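Local coordinates for tannase (Lactobacillus plantarum, PDB 3WA7), which hydrolyses the galloyl ester bonds of tannins, releasing gallic acid, probably as a serine esterase of the alpha/beta-hydrolase fold, at residues A28-Q33 with A83-R88; A41-N46 with I133-A138; R116-V119 with R125-Q128. All blocks are in the same frame, centred on the assembly; numbering follows the deposited sequence.

The three contacts differ in burial and in chemistry. Interaction 1 lies at the surface and interaction 2 in the interior, yet they share a sheet: strands 22-33 and 44-50 are neighbours, I32 O lies 2.9 Å from L45 N, and N46 joins N31 to D84. The first ties the strand to a loop by a salt bridge; the second joins the turn leading into strand 44-50 to helix 131-145 through one amide-carboxylate bond. Interaction 3, partly buried, folds the loop leading into that same helix, chiefly with backbone groups and a water. R114 connects interactions 2 and 3: it forms a salt bridge with D135 and, weakly, bonds V126 O.

Interaction 1. Residues A28-Q33 with A83-R88; sequences AARNIQ and ADDPQR
R30 sits on strand 22-33 just before a G1 beta bulge, where N31 and I32 both face L45, while D85 opens a type I turn closed by R88 N to D85 O at 3.0 Å. From the strand the R30 chain runs extended from CG to NE and crosses D85 at about a right angle. NE gives a very short, nearly straight bond (165°) to D85 OD2 at 2.5 Å; NH2 adds only a weak one to the same oxygen. The guanidinium and carboxylate planes lie 1° apart, so the carboxylate meets the guanidinium at its edge, nearly in plane, through OD2 alone. On one face of the guanidinium the A28 methyl sits 3.5 Å above the plane, offset toward the rim, where a small side chain suits.

D85 CG stands anti to the backbone N (chi1 -169°), which presents OD2 to R30 while OD1 takes Q87 N at 2.8 Å on its anti lone pair, an Asx turn. An aspartate suits this place because its short side chain can close the turn with one oxygen and meet the arginine with the other. With NH2 also bridged to E15, the arginine's positive charge is probably balanced by two carboxylates, tying strand 22-33, second from the sheet edge, to the loop before helix 95-103.

Interaction 2. Residues A41-N46 with I133-A138; sequences AIQVLN and IVDMKA
The amide oxygen of Q43, OE1, is gripped by two backbone N-H groups, those of V39 and A40, and this hold leaves NE2 facing D135. There NE2 donates to D135 OD1 at 2.7 Å, with an angle of 151° at the hydrogen. The carboxylate oxygen lies close to the plane of the glutamine amide, whereas the donor meets OD1 on its syn side but tilted out of the carboxylate plane; the two flat groups are 47° apart. Alongside the bond, Q43 CG packs at 3.8 Å from D135 OD2.

Q43 is the centre of an inverse gamma turn, V44 N to I42 O at 2.8 Å, in the turn that leads toward strand 44-50. Its CG is anti to the carbonyl carbon (chi1 -66°) and the rest extends, a reach that a glutamine has and an asparagine lacks, carrying the amide across to helix 131-145, where the backbones come no nearer than 7.4 Å between the CA atoms of Q43 and D135.

Both residues are buried, so their polar ends need partners. R114 forms a salt bridge with D135 OD2, which would probably keep the aspartate ionised, while the neutral amide of Q43 gives OD1 one of its hydrogen bonds without adding a charge.

Interaction 3. Residues R116-V119 with R125-Q128; sequences RTTV and RVGQ
T118 holds CG2 anti to its own nitrogen (OG1 at chi1 -61°), and V126, with CG1 at chi1 -60°, has CG2 set between its backbone N and carbonyl carbon; these settings bring the two methyls together, T118 CG2 to V126 CG2 at 3.9 Å, as the side chains cross at about a right angle. The contact folds the loop between strand 107-111 and helix 131-145 of the alpha/beta-hydrolase fold back on itself, with V119 and R125 joined by a single beta bridge.

The bridge rests on a nearly straight bond (172°) from V126 N to T118 O at 3.0 Å. A water also binds T118 O: it donates to that oxygen and to R116 O, and accepts from G127 N at 2.9 Å, so three backbone groups of the two arms share one molecule. G127 belongs here because a CB on it would clash with T118 CB; T118 CB already lies 4.1 Å from G127 CA. The threonine also suits its place through its OG1, hydrogen-bonded with the backbone N of G115, while its methyl serves V126.

At the far end, Q128 CG lies 3.9 Å from R116 O, and the extended glutamine chain splits its polar end between two partners: NE2 bonds N359 O, and OE1 takes R125 NE. R125 NH2 also bonds D363 O, and the end of R116 leads away from 125-128, with NE bonding G77 O and NH1 bonding N359 OD1. An alanine in place of Q128, lacking the amide, would probably leave N359 O without this donor and the R125 guanidinium freer to turn. The bond from R125 NE to Q128 OE1 is 3.0 Å long, in the guanidinium plane but above the plane of the amide carbonyl.

Interaction 1. Residues A28-Q33 with A83-R88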
loop_
_atom_site.group_PDB
_atom_site.type_symbol
_atom_site.label_atom_id
_atom_site.label_comp_id
_atom_site.label_asym_id
_atom_site.label_seq_id
_atom_site.Cartn_x
_atom_site.Cartn_y
_atom_site.Cartn_z
ATOM N N ALA A 28 6.849 -8.221 24.658
ATOM C CA ALA A 28 7.422 -7.304 23.686
ATOM C C ALA A 28 8.944 -7.244 23.727
ATOM O O ALA A 28 9.555 -7.323 24.791
ATOM C CB ALA A 28 6.850 -5.907 23.907
ATOM N N ALA A 29 9.543 -7.117 22.547
ATOM C CA ALA A 29 10.989 -6.993 22.394
ATOM C C ALA A 29 11.094 -5.840 21.411
ATOM O O ALA A 29 10.691 -5.971 20.255
ATOM C CB ALA A 29 11.586 -8.262 21.801
ATOM N N ARG A 30 11.623 -4.710 21.867
ATOM C CA ARG A 30 11.688 -3.527 21.019
ATOM C C ARG A 30 13.057 -3.002 20.621
ATOM O O ARG A 30 14.080 -3.357 21.204
ATOM C CB ARG A 30 10.926 -2.380 21.685
ATOM C CG ARG A 30 9.521 -2.719 22.149
ATOM C CD ARG A 30 8.852 -1.465 22.698
ATOM N NE ARG A 30 7.463 -1.671 23.104
ATOM C CZ ARG A 30 7.076 -2.227 24.248
ATOM N NH1 ARG A 30 7.970 -2.652 25.130
ATOM N NH2 ARG A 30 5.783 -2.338 24.518
ATOM N N ASN A 31 13.031 -2.127 19.618
ATOM C CA ASN A 31 14.213 -1.464 19.090
ATOM C C ASN A 31 15.347 -2.410 18.744
ATOM O O ASN A 31 16.499 -2.202 19.133
ATOM C CB ASN A 31 14.680 -0.397 20.080
ATOM C CG ASN A 31 13.645 0.695 20.276
ATOM O OD1 ASN A 31 13.159 1.279 19.308
ATOM N ND2 ASN A 31 13.301 0.973 21.527
ATOM N N ILE A 32 15.002 -3.443 17.987
ATOM C CA ILE A 32 15.956 -4.441 17.548
ATOM C C ILE A 32 16.535 -4.030 16.195
ATOM O O ILE A 32 15.806 -3.893 15.217
ATOM C CB ILE A 32 15.274 -5.821 17.394
ATOM C CG1 ILE A 32 14.740 -6.291 18.750
ATOM C CG2 ILE A 32 16.259 -6.827 16.814
ATOM C CD1 ILE A 32 13.872 -7.530 18.668
ATOM N N GLN A 33 17.844 -3.820 16.153
ATOM C CA GLN A 33 18.516 -3.457 14.911
ATOM C C GLN A 33 18.412 -4.696 14.022
ATOM O O GLN A 33 18.865 -5.772 14.412
ATOM C CB GLN A 33 19.978 -3.127 15.217
ATOM C CG GLN A 33 20.822 -2.734 14.027
ATOM C CD GLN A 33 22.235 -2.372 14.441
ATOM O OE1 GLN A 33 22.440 -1.491 15.279
ATOM N NE2 GLN A 33 23.218 -3.048 13.859
ATOM N N ALA A 83 8.723 2.148 13.650
ATOM C CA ALA A 83 8.293 0.842 14.149
ATOM C C ALA A 83 7.062 1.060 15.022
ATOM O O ALA A 83 7.079 1.890 15.932
ATOM C CB ALA A 83 9.416 0.196 14.964
ATOM N N ASP A 84 5.999 0.308 14.751
ATOM C CA ASP A 84 4.749 0.455 15.493
ATOM C C ASP A 84 4.751 -0.275 16.836
ATOM O O ASP A 84 5.652 -1.058 17.134
ATOM C CB ASP A 84 3.576 -0.042 14.641
ATOM C CG ASP A 84 2.330 0.819 14.801
ATOM O OD1 ASP A 84 2.259 1.609 15.766
ATOM O OD2 ASP A 84 1.413 0.700 13.962
ATOM N N ASP A 85 3.715 -0.027 17.632
ATOM C CA ASP A 85 3.604 -0.625 18.957
ATOM C C ASP A 85 2.121 -0.639 19.328
ATOM O O ASP A 85 1.401 0.310 19.019
ATOM C CB ASP A 85 4.387 0.246 19.945
ATOM C CG ASP A 85 4.562 -0.397 21.304
ATOM O OD1 ASP A 85 3.549 -0.700 21.967
ATOM O OD2 ASP A 85 5.727 -0.584 21.711
ATOM N N PRO A 86 1.641 -1.713 19.980
ATOM C CA PRO A 86 0.219 -1.731 20.340
ATOM C C PRO A 86 -0.142 -0.645 21.355
ATOM O O PRO A 86 -1.318 -0.351 21.564
ATOM C CB PRO A 86 0.015 -3.145 20.889
ATOM C CG PRO A 86 1.357 -3.491 21.457
ATOM C CD PRO A 86 2.307 -2.959 20.400
ATOM N N GLN A 87 0.874 -0.044 21.970
ATOM C CA GLN A 87 0.657 1.013 22.956
ATOM C C GLN A 87 0.977 2.394 22.383
ATOM O O GLN A 87 0.938 3.394 23.097
ATOM C CB GLN A 87 1.509 0.764 24.208
ATOM C CG GLN A 87 1.301 -0.614 24.839
ATOM C CD GLN A 87 2.023 -0.781 26.167
ATOM O OE1 GLN A 87 3.216 -0.484 26.291
ATOM N NE2 GLN A 87 1.301 -1.273 27.171
ATOM N N ARG A 88 1.296 2.447 21.093
ATOM C CA ARG A 88 1.607 3.709 20.431
ATOM C C ARG A 88 0.304 4.454 20.141
ATOM O O ARG A 88 -0.707 3.839 19.800
ATOM C CB ARG A 88 2.363 3.445 19.120
ATOM C CG ARG A 88 2.707 4.699 18.308
ATOM C CD ARG A 88 3.423 4.332 17.007
ATOM N NE ARG A 88 3.570 5.472 16.100
ATOM C CZ ARG A 88 4.557 6.362 16.153
ATOM N NH1 ARG A 88 5.506 6.257 17.070
ATOM N NH2 ARG A 88 4.592 7.366 15.286
#

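Interaction 2. Residues A41-N46 with I133-A138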
loop_
_atom_site.group_PDB
_atom_site.type_symbol
_atom_site.label_atom_id
_atom_site.label_comp_id
_atom_site.label_asym_id
_atom_site.label_seq_id
_atom_site.Cartn_x
_atom_site.Cartn_y
_atom_site.Cartn_z
ATOM N N ALA A 41 18.543 5.695 12.213
ATOM C CA ALA A 41 18.013 5.217 13.486
ATOM C C ALA A 41 16.673 4.501 13.368
ATOM O O ALA A 41 16.361 3.623 14.169
ATOM C CB ALA A 41 17.891 6.384 14.465
ATOM N N ILE A 42 15.888 4.869 12.362
ATOM C CA ILE A 42 14.573 4.268 12.170
ATOM C C ILE A 42 14.636 2.780 11.818
ATOM O O ILE A 42 13.633 2.070 11.930
ATOM C CB ILE A 42 13.788 5.023 11.068
ATOM C CG1 ILE A 42 12.302 4.667 11.152
ATOM C CG2 ILE A 42 14.354 4.681 9.691
ATOM C CD1 ILE A 42 11.419 5.505 10.245
ATOM N N GLN A 43 15.813 2.306 11.413
ATOM C CA GLN A 43 15.984 0.907 11.030
ATOM C C GLN A 43 16.061 -0.082 12.192
ATOM O O GLN A 43 17.098 -0.705 12.434
ATOM C CB GLN A 43 17.220 0.750 10.133
ATOM C CG GLN A 43 17.091 1.436 8.778
ATOM C CD GLN A 43 18.343 1.297 7.936
ATOM O OE1 GLN A 43 19.409 1.791 8.305
ATOM N NE2 GLN A 43 18.223 0.615 6.803
ATOM N N VAL A 44 14.950 -0.214 12.908
ATOM C CA VAL A 44 14.834 -1.144 14.023
ATOM C C VAL A 44 13.438 -1.737 13.924
ATOM O O VAL A 44 12.582 -1.203 13.215
ATOM C CB VAL A 44 14.984 -0.449 15.404
ATOM C CG1 VAL A 44 16.396 0.096 15.563
ATOM C CG2 VAL A 44 13.950 0.662 15.556
ATOM N N LEU A 45 13.208 -2.851 14.602
ATOM C CA LEU A 45 11.888 -3.463 14.572
ATOM C C LEU A 45 11.458 -3.867 15.973
ATOM O O LEU A 45 12.291 -3.996 16.878
ATOM C CB LEU A 45 11.875 -4.672 13.618
ATOM C CG LEU A 45 12.826 -5.861 13.807
ATOM C CD1 LEU A 45 12.373 -6.721 14.977
ATOM C CD2 LEU A 45 12.842 -6.701 12.536
ATOM N N ASN A 46 10.148 -4.019 16.151
ATOM C CA ASN A 46 9.573 -4.418 17.426
ATOM C C ASN A 46 8.852 -5.743 17.235
ATOM O O ASN A 46 8.216 -5.970 16.205
ATOM C CB ASN A 46 8.565 -3.381 17.932
ATOM C CG ASN A 46 9.189 -2.030 18.195
ATOM O OD1 ASN A 46 10.363 -1.930 18.552
ATOM N ND2 ASN A 46 8.393 -0.975 18.048
ATOM N N ILE A 133 11.586 -0.447 0.282
ATOM C CA ILE A 133 11.418 -1.875 0.053
ATOM C C ILE A 133 12.651 -2.666 0.485
ATOM O O ILE A 133 12.544 -3.827 0.871
ATOM C CB ILE A 133 11.059 -2.165 -1.429
ATOM C CG1 ILE A 133 10.794 -3.659 -1.624
ATOM C CG2 ILE A 133 12.164 -1.676 -2.347
ATOM C CD1 ILE A 133 9.598 -4.184 -0.846
ATOM N N VAL A 134 13.825 -2.039 0.434
ATOM C CA VAL A 134 15.037 -2.714 0.884
ATOM C C VAL A 134 14.887 -2.958 2.388
ATOM O O VAL A 134 15.211 -4.041 2.884
ATOM C CB VAL A 134 16.300 -1.860 0.609
ATOM C CG1 VAL A 134 17.501 -2.428 1.364
ATOM C CG2 VAL A 134 16.600 -1.857 -0.883
ATOM N N ASP A 135 14.377 -1.961 3.107
ATOM C CA ASP A 135 14.186 -2.106 4.552
ATOM C C ASP A 135 13.121 -3.146 4.881
ATOM O O ASP A 135 13.282 -3.925 5.816
ATOM C CB ASP A 135 13.802 -0.772 5.199
ATOM C CG ASP A 135 14.996 0.141 5.412
ATOM O OD1 ASP A 135 16.148 -0.329 5.280
ATOM O OD2 ASP A 135 14.781 1.330 5.723
HETATM N N MSE A 136 12.029 -3.157 4.122
HETATM C CA MSE A 136 10.973 -4.134 4.367
HETATM C C MSE A 136 11.543 -5.540 4.174
HETATM O O MSE A 136 11.267 -6.449 4.958
HETATM C CB MSE A 136 9.800 -3.907 3.408
HETATM C CG MSE A 136 8.556 -4.723 3.742
HETATM SE SE MSE A 136 7.746 -4.206 5.429
HETATM C CE MSE A 136 8.327 -5.693 6.526
ATOM N N LYS A 137 12.358 -5.709 3.138
ATOM C CA LYS A 137 12.961 -7.008 2.857
ATOM C C LYS A 137 13.977 -7.395 3.926
ATOM O O LYS A 137 14.061 -8.564 4.313
ATOM C CB LYS A 137 13.630 -6.996 1.477
ATOM C CG LYS A 137 12.652 -7.084 0.309
ATOM C CD LYS A 137 13.335 -6.776 -1.026
ATOM C CE LYS A 137 12.394 -7.029 -2.204
ATOM N NZ LYS A 137 12.076 -8.478 -2.346
ATOM N N ALA A 138 14.754 -6.423 4.398
ATOM C CA ALA A 138 15.746 -6.698 5.433
ATOM C C ALA A 138 15.034 -7.176 6.693
ATOM O O ALA A 138 15.496 -8.099 7.365
ATOM C CB ALA A 138 16.561 -5.446 5.739
#

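Interaction 3. Residues R116-V119 with R125-Q128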
loop_
_atom_site.group_PDB
_atom_site.type_symbol
_atom_site.label_atom_id
_atom_site.label_comp_id
_atom_site.label_asym_id
_atom_site.label_seq_id
_atom_site.Cartn_x
_atom_site.Cartn_y
_atom_site.Cartn_z
ATOM N N ARG A 116 11.528 8.974 2.169
ATOM C CA ARG A 116 12.162 10.002 1.342
ATOM C C ARG A 116 12.840 11.160 2.064
ATOM O O ARG A 116 13.713 11.812 1.496
ATOM C CB ARG A 116 11.147 10.551 0.328
ATOM C CG ARG A 116 9.901 11.194 0.942
ATOM C CD ARG A 116 8.839 11.406 -0.135
ATOM N NE ARG A 116 7.568 11.896 0.397
ATOM C CZ ARG A 116 7.295 13.173 0.649
ATOM N NH1 ARG A 116 8.206 14.114 0.420
ATOM N NH2 ARG A 116 6.102 13.514 1.118
ATOM N N THR A 117 12.454 11.413 3.308
ATOM C CA THR A 117 13.045 12.502 4.078
ATOM C C THR A 117 14.144 12.028 5.028
ATOM O O THR A 117 14.792 12.842 5.684
ATOM C CB THR A 117 11.974 13.241 4.911
ATOM O OG1 THR A 117 11.241 12.291 5.694
ATOM C CG2 THR A 117 11.014 14.003 4.006
ATOM N N THR A 118 14.351 10.718 5.105
ATOM C CA THR A 118 15.370 10.161 5.988
ATOM C C THR A 118 16.779 10.570 5.573
ATOM O O THR A 118 17.170 10.396 4.419
ATOM C CB THR A 118 15.322 8.620 6.011
ATOM O OG1 THR A 118 14.049 8.188 6.503
ATOM C CG2 THR A 118 16.428 8.065 6.914
ATOM N N VAL A 119 17.537 11.122 6.514
ATOM C CA VAL A 119 18.910 11.516 6.229
ATOM C C VAL A 119 19.799 10.820 7.242
ATOM O O VAL A 119 19.337 10.454 8.327
ATOM C CB VAL A 119 19.114 13.047 6.349
ATOM C CG1 VAL A 119 18.248 13.770 5.330
ATOM C CG2 VAL A 119 18.784 13.514 7.760
ATOM N N ARG A 125 20.709 12.297 2.160
ATOM C CA ARG A 125 19.471 11.550 1.943
ATOM C C ARG A 125 19.785 10.072 1.743
ATOM O O ARG A 125 20.576 9.707 0.870
ATOM C CB ARG A 125 18.730 12.060 0.700
ATOM C CG ARG A 125 18.206 13.492 0.778
ATOM C CD ARG A 125 17.427 13.856 -0.492
ATOM N NE ARG A 125 18.252 13.802 -1.704
ATOM C CZ ARG A 125 19.054 14.783 -2.112
ATOM N NH1 ARG A 125 19.144 15.904 -1.409
ATOM N NH2 ARG A 125 19.774 14.644 -3.221
ATOM N N VAL A 126 19.161 9.217 2.546
ATOM C CA VAL A 126 19.389 7.782 2.420
ATOM C C VAL A 126 18.079 6.995 2.456
ATOM O O VAL A 126 18.086 5.785 2.659
ATOM C CB VAL A 126 20.312 7.249 3.544
ATOM C CG1 VAL A 126 21.664 7.948 3.482
ATOM C CG2 VAL A 126 19.667 7.459 4.905
ATOM N N GLY A 127 16.962 7.680 2.237
ATOM C CA GLY A 127 15.678 6.999 2.280
ATOM C C GLY A 127 14.847 7.063 1.013
ATOM O O GLY A 127 13.655 6.771 1.039
ATOM N N GLN A 128 15.462 7.443 -0.099
ATOM C CA GLN A 128 14.733 7.523 -1.352
ATOM C C GLN A 128 14.709 6.140 -2.004
ATOM O O GLN A 128 15.384 5.221 -1.535
ATOM C CB GLN A 128 15.368 8.604 -2.239
ATOM C CG GLN A 128 15.096 10.009 -1.664
ATOM C CD GLN A 128 15.954 11.111 -2.261
ATOM O OE1 GLN A 128 17.181 11.074 -2.175
ATOM N NE2 GLN A 128 15.305 12.110 -2.857
HETATM O O HOH W 1 16.191 10.482 1.906
#